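Local coordinates for rhodanese domain-containing protein (Thermoplasma volcanium GSS1, PDB 3GK5) that is of uncharacterised function but carries a rhodanese-like domain, consistent with a role in sulfur transfer or related chemistry, at residues L21-P26 with Y58-A63. Sequence-based numbering, arbitrary orientation.
Sequences LDVREP and YAVICA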
loop_
_atom_site.group_PDB
_atom_site.type_symbol
_atom_site.label_atom_id
_atom_site.label_comp_id
_atom_site.label_asym_id
_atom_site.label_seq_id
_atom_site.Cartn_x
_atom_site.Cartn_y
_atom_site.Cartn_z
ATOM N N LEU A 21 -2.072 -0.002 2.393
ATOM C CA LEU A 21 -2.183 -1.460 2.294
ATOM C C LEU A 21 -0.820 -1.970 1.830
ATOM O O LEU A 21 -0.409 -1.714 0.696
ATOM C CB LEU A 21 -3.230 -1.868 1.259
ATOM C CG LEU A 21 -3.998 -3.179 1.457
ATOM C CD1 LEU A 21 -4.486 -3.658 0.096
ATOM C CD2 LEU A 21 -3.145 -4.246 2.107
ATOM N N ASP A 22 -0.124 -2.695 2.701
ATOM C CA ASP A 22 1.200 -3.219 2.368
ATOM C C ASP A 22 1.043 -4.652 1.883
ATOM O O ASP A 22 0.701 -5.538 2.661
ATOM C CB ASP A 22 2.109 -3.154 3.599
ATOM C CG ASP A 22 3.552 -3.432 3.273
ATOM O OD1 ASP A 22 4.419 -2.774 3.894
ATOM O OD2 ASP A 22 3.832 -4.307 2.414
ATOM N N VAL A 23 1.301 -4.867 0.593
ATOM C CA VAL A 23 1.149 -6.181 -0.026
ATOM C C VAL A 23 2.419 -7.011 -0.126
ATOM O O VAL A 23 2.477 -7.992 -0.866
ATOM C CB VAL A 23 0.547 -6.035 -1.419
ATOM C CG1 VAL A 23 -0.753 -5.247 -1.322
ATOM C CG2 VAL A 23 1.534 -5.334 -2.329
ATOM N N ARG A 24 3.428 -6.616 0.635
ATOM C CA ARG A 24 4.703 -7.315 0.667
ATOM C C ARG A 24 4.584 -8.491 1.626
ATOM O O ARG A 24 3.610 -8.599 2.367
ATOM C CB ARG A 24 5.805 -6.368 1.153
ATOM C CG ARG A 24 5.974 -5.122 0.300
ATOM C CD ARG A 24 7.157 -4.301 0.765
ATOM N NE ARG A 24 6.920 -3.744 2.092
ATOM C CZ ARG A 24 7.879 -3.333 2.912
ATOM N NH1 ARG A 24 9.151 -3.419 2.546
ATOM N NH2 ARG A 24 7.564 -2.838 4.098
ATOM N N GLU A 25 5.577 -9.370 1.605
ATOM C CA GLU A 25 5.583 -10.524 2.490
ATOM C C GLU A 25 5.905 -10.026 3.892
ATOM O O GLU A 25 6.646 -9.061 4.060
ATOM C CB GLU A 25 6.620 -11.558 2.032
ATOM C CG GLU A 25 6.305 -12.161 0.665
ATOM C CD GLU A 25 4.889 -12.707 0.590
ATOM O OE1 GLU A 25 4.209 -12.481 -0.439
ATOM O OE2 GLU A 25 4.451 -13.368 1.560
ATOM N N PRO A 26 5.346 -10.681 4.919
ATOM C CA PRO A 26 5.549 -10.317 6.325
ATOM C C PRO A 26 6.983 -10.089 6.803
ATOM O O PRO A 26 7.221 -9.205 7.630
ATOM C CB PRO A 26 4.833 -11.437 7.087
ATOM C CG PRO A 26 4.815 -12.583 6.100
ATOM C CD PRO A 26 4.535 -11.903 4.801
ATOM N N TYR A 58 -7.742 3.362 -0.089
ATOM C CA TYR A 58 -6.495 2.646 0.131
ATOM C C TYR A 58 -5.328 3.075 -0.747
ATOM O O TYR A 58 -5.501 3.442 -1.910
ATOM C CB TYR A 58 -6.711 1.140 -0.048
ATOM C CG TYR A 58 -7.614 0.509 0.991
ATOM C CD1 TYR A 58 -8.967 0.263 0.723
ATOM C CD2 TYR A 58 -7.112 0.136 2.236
ATOM C CE1 TYR A 58 -9.788 -0.345 1.673
ATOM C CE2 TYR A 58 -7.920 -0.468 3.188
ATOM C CZ TYR A 58 -9.248 -0.705 2.907
ATOM O OH TYR A 58 -10.032 -1.300 3.864
ATOM N N ALA A 59 -4.138 3.020 -0.163
ATOM C CA ALA A 59 -2.901 3.346 -0.859
ATOM C C ALA A 59 -2.083 2.049 -0.835
ATOM O O ALA A 59 -1.543 1.658 0.206
ATOM C CB ALA A 59 -2.158 4.481 -0.125
ATOM N N VAL A 60 -2.006 1.376 -1.978
ATOM C CA VAL A 60 -1.294 0.105 -2.066
ATOM C C VAL A 60 0.184 0.311 -2.274
ATOM O O VAL A 60 0.615 0.891 -3.269
ATOM C CB VAL A 60 -1.816 -0.763 -3.216
ATOM C CG1 VAL A 60 -1.323 -2.185 -3.041
ATOM C CG2 VAL A 60 -3.316 -0.707 -3.264
ATOM N N ILE A 61 0.963 -0.182 -1.326
ATOM C CA ILE A 61 2.388 -0.011 -1.409
ATOM C C ILE A 61 3.113 -1.318 -1.596
ATOM O O ILE A 61 2.661 -2.377 -1.176
ATOM C CB ILE A 61 2.920 0.688 -0.166
ATOM C CG1 ILE A 61 4.332 1.224 -0.441
ATOM C CG2 ILE A 61 2.900 -0.273 0.997
ATOM C CD1 ILE A 61 4.638 2.539 0.290
ATOM N N CYS A 62 4.267 -1.221 -2.220
ATOM C CA CYS A 62 5.071 -2.385 -2.509
ATOM C C CYS A 62 6.538 -2.072 -2.189
ATOM O O CYS A 62 6.840 -0.990 -1.699
ATOM C CB CYS A 62 4.873 -2.694 -3.982
ATOM S SG CYS A 62 5.768 -4.044 -4.538
ATOM N N ALA A 63 7.453 -2.994 -2.445
ATOM C CA ALA A 63 8.857 -2.691 -2.167
ATOM C C ALA A 63 9.334 -1.673 -3.192
ATOM O O ALA A 63 9.983 -0.685 -2.844
ATOM C CB ALA A 63 9.727 -3.956 -2.236
#
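CG2 of I61 lies against D22, 3.7 Å from D22 CA, and the two side chains cross obliquely on one face of the sheet. The D22 carboxylate is gripped from within its own segment. It sits at the guanidinium edge of R24, its oxygens close to the guanidinium plane: R24 NE and NH2 reach the syn lone pair of D22 OD1, each at 3.2 Å, NH2 making the salt bridge, and NE also reaches OD2. R24 N meets D22 OD2 nearly along its C-O axis at 2.9 Å, closing an Asx turn. An alanine here would probably leave the R24 guanidinium without its acid partner and R24 N without the acceptor that closes the turn. R24 NH2 also bonds G32 O. CD of R24, anti along chi2 (-175°), lies 3.5 Å from A63 N; the bend at chi3 (-67°) then turns NE back to D22. V60, on the face opposite I61, has CG1 met by V23 CG1 from the loop after the strand, at about a right angle, 3.6 Å. Parallel pairing joins the backbones: L21 N gives to A59 O (2.8 Å), I61 N to L21 O, and V23 N weakly to I61 O. In rhodaneses the loop after this second strand carries the active-site cysteine, a position C62 is consistent with. Strand 58-61 is flanked by 82-85 and 19-22 by 38-39; helix 66-76 packs on V60 and C62, while helix 26-29 meets D22 and R24 through L29.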